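Local coordinates for protein putative fimbrium subunit Fim1C (Bacteroides uniformis, PDB 4K4K) that is probably a component of the fimbrial tip, part of the surface filaments that mediate cell adhesion and biofilm formation, at residues 250-255 with 261-266. Numbering follows the deposited sequence.
Sequences LYTITI and EVSSKV
Val262 holds CG1 anti to its backbone N (chi1 180°), and Tyr251 turns its ring to the side of its own N (chi1 -59°), which brings methyl and ring together. Val262 CG1 lies 3.7 Å from Tyr251 CD1, oblique to the ring. Ser264 CB reaches the same ring atom at 3.7 Å. The Val262 and Ile253 side chains lie side by side, and Val262 CG2 meets Ile253 CD1 at 3.6 Å. Tyr251 with Ser264 and Ile253 with Val262 are non-hydrogen-bonded pairs on one face, where Tyr251 and Ile253 are buried. The other face carries the exposed Glu261, Ser263 and Lys265. There Ser263 OG packs at 3.3 Å from Thr252 CB.

Six backbone hydrogen bonds join the antiparallel strands, two each for Leu250 with Lys265, Thr252 with Ser263 and Thr254 with Glu261. The Thr252 N to Ser263 O bond is 2.9 Å long and nearly straight (169°). At the non-hydrogen-bonded pairs the alpha carbons make CA-H...O contacts, such as Val262 CA to Thr252 O at 3.3 Å.

Tyr251 OH is hydrogen-bonded to Ser240 OG, and its ring meets Trp232. The contact forms most of the C-terminal beta hairpin of the fimbrillin-like region, strands 247-256 and 259-268. Strand 247-256 also pairs in parallel with strand 132-150, through Tyr251, Ile253 and Ile255.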
loop_
_atom_site.group_PDB
_atom_site.type_symbol
_atom_site.label_atom_id
_atom_site.label_comp_id
_atom_site.label_asym_id
_atom_site.label_seq_id
_atom_site.Cartn_x
_atom_site.Cartn_y
_atom_site.Cartn_z
ATOM N N LEU A 250 -0.796 -13.787 4.825
ATOM C CA LEU A 250 -0.527 -14.012 6.232
ATOM C C LEU A 250 0.152 -15.344 6.387
ATOM O O LEU A 250 -0.386 -16.364 5.962
ATOM C CB LEU A 250 -1.824 -13.948 7.068
ATOM C CG LEU A 250 -2.556 -12.610 7.008
ATOM C CD1 LEU A 250 -3.692 -12.665 6.021
ATOM C CD2 LEU A 250 -3.050 -12.212 8.381
ATOM N N TYR A 251 1.365 -15.331 6.949
ATOM C CA TYR A 251 2.096 -16.575 7.173
ATOM C C TYR A 251 2.314 -16.799 8.643
ATOM O O TYR A 251 2.751 -15.882 9.345
ATOM C CB TYR A 251 3.465 -16.576 6.456
ATOM C CG TYR A 251 3.399 -16.395 4.955
ATOM C CD1 TYR A 251 3.077 -17.461 4.117
ATOM C CD2 TYR A 251 3.737 -15.179 4.363
ATOM C CE1 TYR A 251 3.046 -17.310 2.733
ATOM C CE2 TYR A 251 3.691 -15.011 2.978
ATOM C CZ TYR A 251 3.358 -16.083 2.169
ATOM O OH TYR A 251 3.329 -15.929 0.807
ATOM N N THR A 252 2.047 -18.029 9.114
ATOM C CA THR A 252 2.380 -18.434 10.481
ATOM C C THR A 252 3.540 -19.401 10.342
ATOM O O THR A 252 3.401 -20.463 9.721
ATOM C CB THR A 252 1.194 -18.986 11.266
ATOM O OG1 THR A 252 0.181 -17.982 11.350
ATOM C CG2 THR A 252 1.599 -19.415 12.689
ATOM N N ILE A 253 4.695 -19.012 10.888
ATOM C CA ILE A 253 5.920 -19.791 10.796
ATOM C C ILE A 253 6.174 -20.507 12.104
ATOM O O ILE A 253 6.323 -19.849 13.132
ATOM C CB ILE A 253 7.125 -18.857 10.444
ATOM C CG1 ILE A 253 6.778 -17.752 9.401
ATOM C CG2 ILE A 253 8.414 -19.638 10.136
ATOM C CD1 ILE A 253 6.579 -18.160 8.018
ATOM N N THR A 254 6.242 -21.838 12.071
ATOM C CA THR A 254 6.600 -22.597 13.258
ATOM C C THR A 254 8.047 -23.055 13.085
ATOM O O THR A 254 8.351 -23.838 12.179
ATOM C CB THR A 254 5.633 -23.765 13.536
ATOM O OG1 THR A 254 4.305 -23.256 13.620
ATOM C CG2 THR A 254 5.980 -24.486 14.844
ATOM N N ILE A 255 8.921 -22.620 13.985
ATOM C CA ILE A 255 10.327 -22.969 13.885
ATOM C C ILE A 255 10.702 -24.066 14.884
ATOM O O ILE A 255 10.391 -23.985 16.081
ATOM C CB ILE A 255 11.226 -21.715 14.044
ATOM C CG1 ILE A 255 10.814 -20.597 13.034
ATOM C CG2 ILE A 255 12.732 -22.081 13.931
ATOM C CD1 ILE A 255 11.664 -19.277 13.134
ATOM N N GLU A 261 8.046 -24.766 9.331
ATOM C CA GLU A 261 6.780 -25.137 8.722
ATOM C C GLU A 261 5.908 -23.934 8.674
ATOM O O GLU A 261 5.963 -23.106 9.582
ATOM C CB GLU A 261 6.119 -26.247 9.485
ATOM C CG GLU A 261 6.603 -27.583 8.998
ATOM C CD GLU A 261 5.957 -28.707 9.762
ATOM O OE1 GLU A 261 5.094 -28.425 10.624
ATOM O OE2 GLU A 261 6.280 -29.874 9.457
ATOM N N VAL A 262 5.147 -23.783 7.596
ATOM C CA VAL A 262 4.374 -22.576 7.398
ATOM C C VAL A 262 2.935 -22.868 7.015
ATOM O O VAL A 262 2.678 -23.750 6.193
ATOM C CB VAL A 262 5.086 -21.738 6.286
ATOM C CG1 VAL A 262 4.355 -20.437 5.976
ATOM C CG2 VAL A 262 6.561 -21.478 6.628
ATOM N N SER A 263 2.001 -22.105 7.614
ATOM C CA SER A 263 0.589 -22.115 7.267
ATOM C C SER A 263 0.340 -20.778 6.615
ATOM O O SER A 263 0.914 -19.776 7.056
ATOM C CB SER A 263 -0.307 -22.360 8.480
ATOM O OG SER A 263 -0.325 -21.283 9.401
ATOM N N SER A 264 -0.447 -20.759 5.534
ATOM C CA SER A 264 -0.654 -19.497 4.840
ATOM C C SER A 264 -2.121 -19.184 4.640
ATOM O O SER A 264 -2.949 -20.089 4.531
ATOM C CB SER A 264 0.045 -19.536 3.486
ATOM O OG SER A 264 -0.615 -20.456 2.630
ATOM N N LYS A 265 -2.422 -17.884 4.566
ATOM C CA LYS A 265 -3.764 -17.364 4.296
ATOM C C LYS A 265 -3.607 -16.158 3.420
ATOM O O LYS A 265 -2.626 -15.426 3.579
ATOM C CB LYS A 265 -4.492 -16.966 5.599
ATOM C CG LYS A 265 -4.997 -18.130 6.448
ATOM C CD LYS A 265 -5.392 -17.688 7.863
ATOM C CE LYS A 265 -6.792 -17.115 7.969
ATOM N NZ LYS A 265 -7.100 -16.659 9.352
ATOM N N VAL A 266 -4.563 -15.933 2.509
ATOM C CA VAL A 266 -4.560 -14.722 1.685
ATOM C C VAL A 266 -5.897 -14.052 1.942
ATOM O O VAL A 266 -6.924 -14.737 2.064
ATOM C CB VAL A 266 -4.243 -14.938 0.173
ATOM C CG1 VAL A 266 -5.290 -15.808 -0.528
ATOM C CG2 VAL A 266 -4.074 -13.603 -0.554
#